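Local coordinates for protein ribosome biogenesis GTPase A (Thermotoga maritima, PDB 3CNN) that binds GTP and probably hydrolyses it during a late step of 50S ribosomal subunit assembly, at residues D30-F35 with L53-I58; D57-K62 with R242-R247; A100-V105 with N144-L149. All coordinates share one frame; numbering follows the deposited sequence.

Overall arrangement
Contacts 1 and 2 adjoin at the guanine side of the GTP site, their centres about 7 Å apart, and share Asp57 and Ile58. Contact 1 joins the ends of strands 24-30 and 48-54; contact 2 brings the C-terminal residues 242-247 against the loop that leads into helix 61-73. Direct touches link them: Arg32 O lies 2.8 Å from Phe245 N, a probable hydrogen bond. Contact 3 pairs strands 101-106 and 147-154 of the same sheet that contact 1 reaches, with centres about 22 Å apart and nearest atoms about 9 Å apart. From contact 2 it is about 29 Å between centres; its Ile104 side chain lies about 7 Å from GTP.

Contact 1: residues D30-F35 with L53-I58; sequences DARAPF and LNKVDI. With GTP (guanosine-5'-triphosphate), chain B.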
loop_
_atom_site.group_PDB
_atom_site.type_symbol
_atom_site.label_atom_id
_atom_site.label_comp_id
_atom_site.label_asym_id
_atom_site.label_seq_id
_atom_site.Cartn_x
_atom_site.Cartn_y
_atom_site.Cartn_z
ATOM N N ASP A 30 2.475 0.738 -1.858
ATOM C CA ASP A 30 1.983 -0.447 -2.534
ATOM C C ASP A 30 2.437 -0.264 -3.978
ATOM O O ASP A 30 2.216 0.796 -4.558
ATOM C CB ASP A 30 0.454 -0.558 -2.380
ATOM C CG ASP A 30 -0.091 -1.942 -2.755
ATOM O OD1 ASP A 30 0.260 -2.460 -3.820
ATOM O OD2 ASP A 30 -0.892 -2.528 -1.994
ATOM N N ALA A 31 3.137 -1.256 -4.536
ATOM C CA ALA A 31 3.646 -1.168 -5.932
ATOM C C ALA A 31 2.529 -1.045 -6.960
ATOM O O ALA A 31 2.747 -0.540 -8.070
ATOM C CB ALA A 31 4.556 -2.376 -6.277
ATOM N N ARG A 32 1.339 -1.516 -6.592
ATOM C CA ARG A 32 0.153 -1.464 -7.475
ATOM C C ARG A 32 -0.352 -0.044 -7.641
ATOM O O ARG A 32 -0.973 0.289 -8.645
ATOM C CB ARG A 32 -0.966 -2.355 -6.934
ATOM C CG ARG A 32 -0.570 -3.818 -6.780
ATOM C CD ARG A 32 -1.631 -4.645 -6.096
ATOM N NE ARG A 32 -1.824 -4.287 -4.682
ATOM C CZ ARG A 32 -2.832 -4.732 -3.944
ATOM N NH1 ARG A 32 -3.717 -5.557 -4.491
ATOM N NH2 ARG A 32 -2.957 -4.378 -2.668
ATOM N N ALA A 33 -0.087 0.797 -6.648
ATOM C CA ALA A 33 -0.521 2.178 -6.694
ATOM C C ALA A 33 0.513 3.069 -5.987
ATOM O O ALA A 33 0.273 3.507 -4.867
ATOM C CB ALA A 33 -1.933 2.322 -6.061
ATOM N N PRO A 34 1.686 3.299 -6.628
ATOM C CA PRO A 34 2.753 4.117 -6.041
ATOM C C PRO A 34 2.451 5.600 -5.794
ATOM O O PRO A 34 3.055 6.176 -4.879
ATOM C CB PRO A 34 3.922 3.935 -7.023
ATOM C CG PRO A 34 3.607 2.635 -7.719
ATOM C CD PRO A 34 2.132 2.715 -7.907
ATOM N N PHE A 35 1.553 6.212 -6.579
ATOM C CA PHE A 35 1.126 7.594 -6.327
ATOM C C PHE A 35 0.096 7.691 -5.198
ATOM O O PHE A 35 0.282 8.444 -4.233
ATOM C CB PHE A 35 0.552 8.247 -7.580
ATOM C CG PHE A 35 1.587 8.764 -8.537
ATOM C CD1 PHE A 35 2.843 9.184 -8.088
ATOM C CD2 PHE A 35 1.294 8.864 -9.893
ATOM C CE1 PHE A 35 3.799 9.671 -8.990
ATOM C CE2 PHE A 35 2.236 9.356 -10.800
ATOM C CZ PHE A 35 3.484 9.758 -10.353
ATOM N N LEU A 53 8.703 -0.024 -2.694
ATOM C CA LEU A 53 7.526 -0.516 -3.415
ATOM C C LEU A 53 7.195 -1.929 -2.983
ATOM O O LEU A 53 7.772 -2.902 -3.474
ATOM C CB LEU A 53 7.695 -0.430 -4.925
ATOM C CG LEU A 53 7.949 0.968 -5.484
ATOM C CD1 LEU A 53 8.156 0.881 -6.967
ATOM C CD2 LEU A 53 6.804 1.943 -5.147
ATOM N N ASN A 54 6.247 -2.027 -2.057
ATOM C CA ASN A 54 5.914 -3.287 -1.428
ATOM C C ASN A 54 4.871 -4.096 -2.223
ATOM O O ASN A 54 4.210 -3.565 -3.108
ATOM C CB ASN A 54 5.438 -3.016 0.004
ATOM C CG ASN A 54 5.621 -4.195 0.903
ATOM O OD1 ASN A 54 6.521 -4.982 0.706
ATOM N ND2 ASN A 54 4.775 -4.317 1.904
ATOM N N LYS A 55 4.772 -5.386 -1.906
ATOM C CA LYS A 55 3.748 -6.293 -2.423
ATOM C C LYS A 55 3.887 -6.542 -3.925
ATOM O O LYS A 55 2.874 -6.605 -4.633
ATOM C CB LYS A 55 2.334 -5.775 -2.102
ATOM C CG LYS A 55 2.039 -5.555 -0.629
ATOM C CD LYS A 55 0.552 -5.266 -0.414
ATOM C CE LYS A 55 0.196 -5.148 1.053
ATOM N NZ LYS A 55 -1.182 -4.613 1.282
ATOM N N VAL A 56 5.128 -6.666 -4.417
ATOM C CA VAL A 56 5.347 -6.813 -5.865
ATOM C C VAL A 56 4.858 -8.184 -6.316
ATOM O O VAL A 56 4.669 -8.429 -7.523
ATOM C CB VAL A 56 6.827 -6.567 -6.319
ATOM C CG1 VAL A 56 7.265 -5.147 -5.996
ATOM C CG2 VAL A 56 7.788 -7.603 -5.734
ATOM N N ASP A 57 4.618 -9.052 -5.327
ATOM C CA ASP A 57 4.175 -10.415 -5.569
ATOM C C ASP A 57 2.745 -10.464 -6.115
ATOM O O ASP A 57 2.382 -11.394 -6.844
ATOM C CB ASP A 57 4.324 -11.277 -4.301
ATOM C CG ASP A 57 3.554 -10.727 -3.116
ATOM O OD1 ASP A 57 3.622 -9.508 -2.901
ATOM O OD2 ASP A 57 2.877 -11.510 -2.400
ATOM N N ILE A 58 1.946 -9.452 -5.772
ATOM C CA ILE A 58 0.560 -9.367 -6.231
ATOM C C ILE A 58 0.340 -8.197 -7.198
ATOM O O ILE A 58 -0.800 -7.823 -7.479
ATOM C CB ILE A 58 -0.441 -9.332 -5.044
ATOM C CG1 ILE A 58 -0.171 -8.122 -4.124
ATOM C CG2 ILE A 58 -0.401 -10.666 -4.279
ATOM C CD1 ILE A 58 -1.199 -7.914 -3.059
HETATM P PG GTP B . -1.701 -0.773 9.216
HETATM O O1G GTP B . -1.043 0.597 9.033
HETATM O O2G GTP B . -3.191 -0.649 8.929
HETATM O O3G GTP B . -1.564 -1.296 10.640
HETATM O O3B GTP B . -1.089 -1.907 8.235
HETATM P PB GTP B . 0.487 -2.135 7.975
HETATM O O1B GTP B . 1.028 -1.004 7.129
HETATM O O2B GTP B . 1.245 -2.279 9.271
HETATM O O3A GTP B . 0.455 -3.440 7.075
HETATM P PA GTP B . 0.450 -4.970 7.497
HETATM O O1A GTP B . 1.873 -5.464 7.526
HETATM O O2A GTP B . -0.346 -5.302 8.726
HETATM O "O5'" GTP B . -0.212 -5.598 6.170
HETATM C "C5'" GTP B . -1.601 -5.565 5.919
HETATM C "C4'" GTP B . -1.933 -6.810 5.113
HETATM O "O4'" GTP B . -1.073 -6.889 3.996
HETATM C "C3'" GTP B . -1.704 -8.074 5.907
HETATM O "O3'" GTP B . -2.772 -8.959 5.641
HETATM C "C2'" GTP B . -0.405 -8.628 5.368
HETATM O "O2'" GTP B . -0.419 -10.030 5.443
HETATM C "C1'" GTP B . -0.409 -8.134 3.936
HETATM N N9 GTP B . 0.924 -7.936 3.314
HETATM C C8 GTP B . 1.996 -7.218 3.815
HETATM N N7 GTP B . 2.999 -7.283 2.917
HETATM C C5 GTP B . 2.600 -8.039 1.858
HETATM C C6 GTP B . 3.229 -8.416 0.674
HETATM O O6 GTP B . 4.391 -8.064 0.442
HETATM N N1 GTP B . 2.547 -9.199 -0.248
HETATM C C2 GTP B . 1.248 -9.599 0.020
HETATM N N2 GTP B . 0.587 -10.350 -0.851
HETATM N N3 GTP B . 0.631 -9.211 1.196
HETATM C C4 GTP B . 1.295 -8.448 2.098
HETATM O O HOH W 1 -1.858 -2.283 0.519
HETATM O O HOH W 2 -3.375 -7.392 -7.106
#
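Backbone pairing joins Ala31 to Asn54: Ala31 N donates to Asn54 O at 2.9 Å (163°), in the carbonyl plane, and Asp30 and Asn54 form a parallel bridge.

Charged groups gather beside it. Arg32 grips the Asp30 carboxylate side-on, NE to OD1 and NH2 to OD2, both bonds within 2° of the guanidinium plane; NH2 also bonds to Ala236 O and NH1 to Val235 O. The Ile58 CD1 methyl packs over the centre of one guanidinium face, 3.6 Å above its plane. Asp30 OD1 also accepts from Arg32 N on its anti side, closing an Asx turn. Lys55 crosses Asp30 at about a right angle, its CD 3.5 Å from OD2; the salt bridge from NZ to OD2 is long, 3.9 Å, and Lys55 NZ is also bonded to Asn109 O.

Asn54 and Lys55 open the Asn-Lys-Val-Asp sequence (Asn54 to Asp57), the NKxD guanine-recognition motif of P-loop GTPases. Lys55, extended beyond CG, runs along the base, CG 3.4 Å from GTP C6. Asn54 ND2, 3.6 Å from GTP N7, bonds to Thr110 O and so ties the motif to the phosphate-binding loop.

Apolar contacts flank the polar ones. Ala31 CB touches Leu53 CB and Val56 CG1, while Pro34 CB meets Leu53 CD2 at 4.0 Å.

Contact 2: residues D57-K62 with R242-R247; sequences DIADEK and RVSFER. With GTP (guanosine-5'-triphosphate), chain B.
Ile58 and Arg242 bring their CA atoms to 4.7 Å, and Asp60 and Val243 to 5.0 Å, yet the two backbones share just one hydrogen bond, a weak one from Val243 N to Ile58 O. The segment 57-62 carries the final aspartate of the NKxD guanine-recognition motif and runs into helix 61-73, which Asp60 N-caps; Asp60 OD1 bonds to Thr63 OG1.

Arg242 does most of the touching. Extended from CG to NE, it lays its guanidinium between two layers. Asp57 O lies 3.0 Å above the centre of one face, where no N-H points at it. Over the opposite face, offset toward the rim, is the Glu61 carboxylate, stacked with the planes 21° apart; its OE2 makes a long salt bridge to NH2 that rests on charge alone. At the edge, in plane, lies Ala59 O, 2.5 Å from Arg242 NH1, too short and too bent for more than a doubtful bond; NH1 also has a weak bond to Val56 O.

Asp57 turns its carboxylate to the base: OD1 accepts from GTP N1 at 2.9 Å (163°) and OD2 from GTP N2 at 3.0 Å. CG stands between the backbone N and carbonyl carbon (chi1 58°), which carries both oxygens toward the guanine while the main-chain O meets Arg242. With an alanine here, GTP N1 and N2 would probably lose both acceptors, and guanine would be less firmly told from other bases.

Ser244 OG accepts from Asp60 N at 2.9 Å and also touches Asp60 CB, 3.5 Å away.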
loop_
_atom_site.group_PDB
_atom_site.type_symbol
_atom_site.label_atom_id
_atom_site.label_comp_id
_atom_site.label_asym_id
_atom_site.label_seq_id
_atom_site.Cartn_x
_atom_site.Cartn_y
_atom_site.Cartn_z
ATOM N N ASP A 57 4.618 -9.052 -5.327
ATOM C CA ASP A 57 4.175 -10.415 -5.569
ATOM C C ASP A 57 2.745 -10.464 -6.115
ATOM O O ASP A 57 2.382 -11.394 -6.844
ATOM C CB ASP A 57 4.324 -11.277 -4.301
ATOM C CG ASP A 57 3.554 -10.727 -3.116
ATOM O OD1 ASP A 57 3.622 -9.508 -2.901
ATOM O OD2 ASP A 57 2.877 -11.510 -2.400
ATOM N N ILE A 58 1.946 -9.452 -5.772
ATOM C CA ILE A 58 0.560 -9.367 -6.231
ATOM C C ILE A 58 0.340 -8.197 -7.198
ATOM O O ILE A 58 -0.800 -7.823 -7.479
ATOM C CB ILE A 58 -0.441 -9.332 -5.044
ATOM C CG1 ILE A 58 -0.171 -8.122 -4.124
ATOM C CG2 ILE A 58 -0.401 -10.666 -4.279
ATOM C CD1 ILE A 58 -1.199 -7.914 -3.059
ATOM N N ALA A 59 1.440 -7.642 -7.710
ATOM C CA ALA A 59 1.405 -6.507 -8.638
ATOM C C ALA A 59 1.799 -6.896 -10.055
ATOM O O ALA A 59 2.591 -7.815 -10.256
ATOM C CB ALA A 59 2.312 -5.381 -8.145
ATOM N N ASP A 60 1.259 -6.185 -11.039
ATOM C CA ASP A 60 1.682 -6.382 -12.422
ATOM C C ASP A 60 3.168 -6.038 -12.625
ATOM O O ASP A 60 3.558 -4.862 -12.613
ATOM C CB ASP A 60 0.836 -5.564 -13.393
ATOM C CG ASP A 60 1.320 -5.713 -14.817
ATOM O OD1 ASP A 60 1.895 -4.747 -15.367
ATOM O OD2 ASP A 60 1.190 -6.825 -15.369
ATOM N N GLU A 61 3.970 -7.078 -12.839
ATOM C CA GLU A 61 5.429 -6.980 -12.948
ATOM C C GLU A 61 5.993 -5.934 -13.920
ATOM O O GLU A 61 6.956 -5.224 -13.573
ATOM C CB GLU A 61 6.020 -8.354 -13.228
ATOM C CG GLU A 61 6.082 -9.227 -11.992
ATOM C CD GLU A 61 6.260 -10.691 -12.325
ATOM O OE1 GLU A 61 5.420 -11.240 -13.080
ATOM O OE2 GLU A 61 7.231 -11.298 -11.820
ATOM N N LYS A 62 5.415 -5.821 -15.116
ATOM C CA LYS A 62 5.882 -4.780 -16.036
ATOM C C LYS A 62 5.490 -3.374 -15.607
ATOM O O LYS A 62 6.214 -2.422 -15.898
ATOM C CB LYS A 62 5.532 -5.044 -17.517
ATOM C CG LYS A 62 4.353 -5.956 -17.785
ATOM C CD LYS A 62 4.493 -6.626 -19.149
ATOM C CE LYS A 62 4.190 -5.658 -20.297
ATOM N NZ LYS A 62 4.531 -6.274 -21.623
ATOM N N ARG A 242 -2.885 -10.909 -10.250
ATOM C CA ARG A 242 -1.753 -9.985 -10.253
ATOM C C ARG A 242 -2.131 -8.777 -11.075
ATOM O O ARG A 242 -2.038 -8.812 -12.296
ATOM C CB ARG A 242 -0.529 -10.622 -10.902
ATOM C CG ARG A 242 0.524 -11.174 -9.979
ATOM C CD ARG A 242 1.759 -11.467 -10.790
ATOM N NE ARG A 242 2.872 -12.000 -10.008
ATOM C CZ ARG A 242 3.857 -11.256 -9.516
ATOM N NH1 ARG A 242 3.847 -9.946 -9.697
ATOM N NH2 ARG A 242 4.843 -11.813 -8.827
ATOM N N VAL A 243 -2.524 -7.704 -10.396
ATOM C CA VAL A 243 -3.082 -6.510 -11.020
ATOM C C VAL A 243 -2.498 -5.244 -10.358
ATOM O O VAL A 243 -2.464 -5.163 -9.130
ATOM C CB VAL A 243 -4.635 -6.531 -10.840
ATOM C CG1 VAL A 243 -5.266 -5.237 -11.257
ATOM C CG2 VAL A 243 -5.248 -7.683 -11.620
ATOM N N SER A 244 -2.044 -4.279 -11.170
ATOM C CA SER A 244 -1.708 -2.915 -10.698
ATOM C C SER A 244 -2.774 -1.897 -11.125
ATOM O O SER A 244 -3.496 -2.115 -12.097
ATOM C CB SER A 244 -0.308 -2.474 -11.152
ATOM O OG SER A 244 0.674 -3.363 -10.650
ATOM N N PHE A 245 -2.870 -0.791 -10.393
ATOM C CA PHE A 245 -4.022 0.103 -10.503
ATOM C C PHE A 245 -3.622 1.444 -11.047
ATOM O O PHE A 245 -4.472 2.261 -11.385
ATOM C CB PHE A 245 -4.718 0.249 -9.147
ATOM C CG PHE A 245 -5.034 -1.071 -8.494
ATOM C CD1 PHE A 245 -5.851 -2.005 -9.142
ATOM C CD2 PHE A 245 -4.482 -1.398 -7.264
ATOM C CE1 PHE A 245 -6.138 -3.233 -8.558
ATOM C CE2 PHE A 245 -4.755 -2.619 -6.667
ATOM C CZ PHE A 245 -5.591 -3.546 -7.319
ATOM N N GLU A 246 -2.318 1.672 -11.138
ATOM C CA GLU A 246 -1.839 2.850 -11.836
ATOM C C GLU A 246 -0.456 2.652 -12.472
ATOM O O GLU A 246 0.337 1.789 -12.038
ATOM C CB GLU A 246 -1.946 4.124 -10.964
ATOM C CG GLU A 246 -1.062 4.185 -9.747
ATOM C CD GLU A 246 -1.462 5.281 -8.763
ATOM O OE1 GLU A 246 -2.217 6.225 -9.097
ATOM O OE2 GLU A 246 -1.010 5.196 -7.616
ATOM N N ARG A 247 -0.211 3.456 -13.508
ATOM C CA ARG A 247 0.959 3.383 -14.380
ATOM C C ARG A 247 1.562 4.783 -14.470
ATOM O O ARG A 247 0.829 5.758 -14.374
ATOM C CB ARG A 247 0.532 2.884 -15.766
ATOM C CG ARG A 247 0.524 1.380 -15.854
ATOM C CD ARG A 247 -0.688 0.768 -16.554
ATOM N NE ARG A 247 -0.755 -0.651 -16.182
ATOM C CZ ARG A 247 -1.598 -1.183 -15.291
ATOM N NH1 ARG A 247 -2.519 -0.432 -14.682
ATOM N NH2 ARG A 247 -1.526 -2.486 -15.022
HETATM P PG GTP B . -1.701 -0.773 9.216
HETATM O O1G GTP B . -1.043 0.597 9.033
HETATM O O2G GTP B . -3.191 -0.649 8.929
HETATM O O3G GTP B . -1.564 -1.296 10.640
HETATM O O3B GTP B . -1.089 -1.907 8.235
HETATM P PB GTP B . 0.487 -2.135 7.975
HETATM O O1B GTP B . 1.028 -1.004 7.129
HETATM O O2B GTP B . 1.245 -2.279 9.271
HETATM O O3A GTP B . 0.455 -3.440 7.075
HETATM P PA GTP B . 0.450 -4.970 7.497
HETATM O O1A GTP B . 1.873 -5.464 7.526
HETATM O O2A GTP B . -0.346 -5.302 8.726
HETATM O "O5'" GTP B . -0.212 -5.598 6.170
HETATM C "C5'" GTP B . -1.601 -5.565 5.919
HETATM C "C4'" GTP B . -1.933 -6.810 5.113
HETATM O "O4'" GTP B . -1.073 -6.889 3.996
HETATM C "C3'" GTP B . -1.704 -8.074 5.907
HETATM O "O3'" GTP B . -2.772 -8.959 5.641
HETATM C "C2'" GTP B . -0.405 -8.628 5.368
HETATM O "O2'" GTP B . -0.419 -10.030 5.443
HETATM C "C1'" GTP B . -0.409 -8.134 3.936
HETATM N N9 GTP B . 0.924 -7.936 3.314
HETATM C C8 GTP B . 1.996 -7.218 3.815
HETATM N N7 GTP B . 2.999 -7.283 2.917
HETATM C C5 GTP B . 2.600 -8.039 1.858
HETATM C C6 GTP B . 3.229 -8.416 0.674
HETATM O O6 GTP B . 4.391 -8.064 0.442
HETATM N N1 GTP B . 2.547 -9.199 -0.248
HETATM C C2 GTP B . 1.248 -9.599 0.020
HETATM N N2 GTP B . 0.587 -10.350 -0.851
HETATM N N3 GTP B . 0.631 -9.211 1.196
HETATM C C4 GTP B . 1.295 -8.448 2.098
#

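Contact 3: residues A100-V105 with N144-L149; sequences ARVLIV and NGVKIL
Two neighbouring parallel strands of the G-domain sheet, 101-106 and 147-154, meet here: their short segments run 29° apart, with axes approaching to 4.6 Å. Three backbone hydrogen bonds set the pairing. Lys147 N donates to Ala100 O, Val102 N to Lys147 O, and Leu149 N to Val102 O, the last 3.0 Å long and nearly along the C=O axis. Arg101 is thereby placed opposite Lys147 and Val102 opposite Ile148. Further on, water 3 joins Ile104 N to Leu149 O.

The P-loop, whose Asn109 to Thr114 bind GTP, follows strand 101-106 as in other G domains, although in this circularly permuted one the NKxD motif comes earlier in the chain. Strand 147-154 carries Gly153, another GTP-binding residue, near its end. Ile104 touches Lys112 and Ile116 of helix 112-120.

On the face of Val102 and Ile148 the contacts are apolar. Val102 CB meets Ile148 CG1 at 3.9 Å. Ile148 CG2, anti to its own backbone N, reaches Ile104 CG1 at 4.1 Å. Nearer the start of the pairing, Val146 CG1 packs on Ala100 CB.

The face of Arg101 and Lys147 is different. Their side chains lie alongside each other and point the same way, with Lys147 CD 3.8 Å above the Arg101 guanidinium plane, offset toward its rim. The pairing leaves two like charges close together, Arg101 NH2 and Lys147 NZ 4.4 Å apart, and both side chains also rest on Trp139. Leu103 CD1 and Leu149 CD1 touch at 3.9 Å, their side chains set obliquely.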
loop_
_atom_site.group_PDB
_atom_site.type_symbol
_atom_site.label_atom_id
_atom_site.label_comp_id
_atom_site.label_asym_id
_atom_site.label_seq_id
_atom_site.Cartn_x
_atom_site.Cartn_y
_atom_site.Cartn_z
ATOM N N ALA A 100 22.467 5.425 10.520
ATOM C CA ALA A 100 21.020 5.470 10.268
ATOM C C ALA A 100 20.203 5.269 11.535
ATOM O O ALA A 100 20.421 4.317 12.284
ATOM C CB ALA A 100 20.619 4.443 9.230
ATOM N N ARG A 101 19.283 6.200 11.773
ATOM C CA ARG A 101 18.180 5.988 12.698
ATOM C C ARG A 101 16.910 6.077 11.842
ATOM O O ARG A 101 16.659 7.096 11.208
ATOM C CB ARG A 101 18.193 7.034 13.819
ATOM C CG ARG A 101 19.510 7.094 14.603
ATOM C CD ARG A 101 19.574 8.316 15.552
ATOM N NE ARG A 101 19.650 7.950 16.984
ATOM C CZ ARG A 101 20.718 7.401 17.586
ATOM N NH1 ARG A 101 21.834 7.113 16.907
ATOM N NH2 ARG A 101 20.665 7.125 18.891
ATOM N N VAL A 102 16.126 5.006 11.807
ATOM C CA VAL A 102 15.137 4.831 10.740
ATOM C C VAL A 102 13.688 4.815 11.225
ATOM O O VAL A 102 13.349 4.145 12.203
ATOM C CB VAL A 102 15.416 3.542 9.914
ATOM C CG1 VAL A 102 14.333 3.310 8.844
ATOM C CG2 VAL A 102 16.815 3.578 9.288
ATOM N N LEU A 103 12.839 5.552 10.513
ATOM C CA LEU A 103 11.391 5.454 10.686
ATOM C C LEU A 103 10.762 4.741 9.490
ATOM O O LEU A 103 11.035 5.075 8.337
ATOM C CB LEU A 103 10.759 6.840 10.919
ATOM C CG LEU A 103 9.226 6.965 10.957
ATOM C CD1 LEU A 103 8.592 6.336 12.173
ATOM C CD2 LEU A 103 8.812 8.413 10.843
ATOM N N ILE A 104 9.959 3.723 9.787
ATOM C CA ILE A 104 9.113 3.081 8.776
ATOM C C ILE A 104 7.792 3.863 8.720
ATOM O O ILE A 104 7.086 3.988 9.730
ATOM C CB ILE A 104 8.846 1.575 9.089
ATOM C CG1 ILE A 104 10.164 0.790 9.319
ATOM C CG2 ILE A 104 7.995 0.933 7.990
ATOM C CD1 ILE A 104 11.200 0.882 8.195
ATOM N N VAL A 105 7.480 4.402 7.544
ATOM C CA VAL A 105 6.296 5.248 7.384
ATOM C C VAL A 105 5.405 4.815 6.191
ATOM O O VAL A 105 5.871 4.185 5.240
ATOM C CB VAL A 105 6.721 6.737 7.274
ATOM C CG1 VAL A 105 6.787 7.198 5.837
ATOM C CG2 VAL A 105 5.786 7.604 8.051
ATOM N N ASN A 144 24.684 -4.481 12.784
ATOM C CA ASN A 144 25.729 -3.498 12.515
ATOM C C ASN A 144 25.522 -2.152 13.236
ATOM O O ASN A 144 26.181 -1.160 12.922
ATOM C CB ASN A 144 25.869 -3.295 10.997
ATOM C CG ASN A 144 24.637 -2.632 10.360
ATOM O OD1 ASN A 144 24.650 -2.322 9.175
ATOM N ND2 ASN A 144 23.586 -2.408 11.142
ATOM N N GLY A 145 24.589 -2.126 14.186
ATOM C CA GLY A 145 24.304 -0.925 14.983
ATOM C C GLY A 145 23.166 -0.015 14.536
ATOM O O GLY A 145 22.706 0.835 15.321
ATOM N N VAL A 146 22.720 -0.172 13.283
ATOM C CA VAL A 146 21.641 0.661 12.719
ATOM C C VAL A 146 20.402 0.527 13.588
ATOM O O VAL A 146 20.052 -0.569 14.021
ATOM C CB VAL A 146 21.331 0.301 11.246
ATOM C CG1 VAL A 146 19.936 0.821 10.810
ATOM C CG2 VAL A 146 22.438 0.824 10.320
ATOM N N LYS A 147 19.769 1.656 13.879
ATOM C CA LYS A 147 18.588 1.668 14.747
ATOM C C LYS A 147 17.320 1.880 13.918
ATOM O O LYS A 147 17.319 2.662 12.961
ATOM C CB LYS A 147 18.700 2.779 15.800
ATOM C CG LYS A 147 19.403 2.403 17.076
ATOM C CD LYS A 147 19.594 3.638 17.955
ATOM C CE LYS A 147 20.598 3.396 19.070
ATOM N NZ LYS A 147 21.949 2.950 18.563
ATOM N N ILE A 148 16.248 1.190 14.299
ATOM C CA ILE A 148 14.947 1.331 13.636
ATOM C C ILE A 148 13.867 1.384 14.700
ATOM O O ILE A 148 13.832 0.525 15.574
ATOM C CB ILE A 148 14.670 0.154 12.628
ATOM C CG1 ILE A 148 15.810 0.030 11.600
ATOM C CG2 ILE A 148 13.289 0.326 11.927
ATOM C CD1 ILE A 148 15.847 -1.254 10.837
ATOM N N LEU A 149 13.000 2.398 14.651
ATOM C CA LEU A 149 11.882 2.479 15.600
ATOM C C LEU A 149 11.014 1.245 15.401
ATOM O O LEU A 149 10.814 0.815 14.264
ATOM C CB LEU A 149 11.066 3.770 15.413
ATOM C CG LEU A 149 11.762 5.105 15.748
ATOM C CD1 LEU A 149 11.002 6.312 15.213
ATOM C CD2 LEU A 149 12.049 5.266 17.259
HETATM O O HOH W 3 9.502 2.780 12.518
#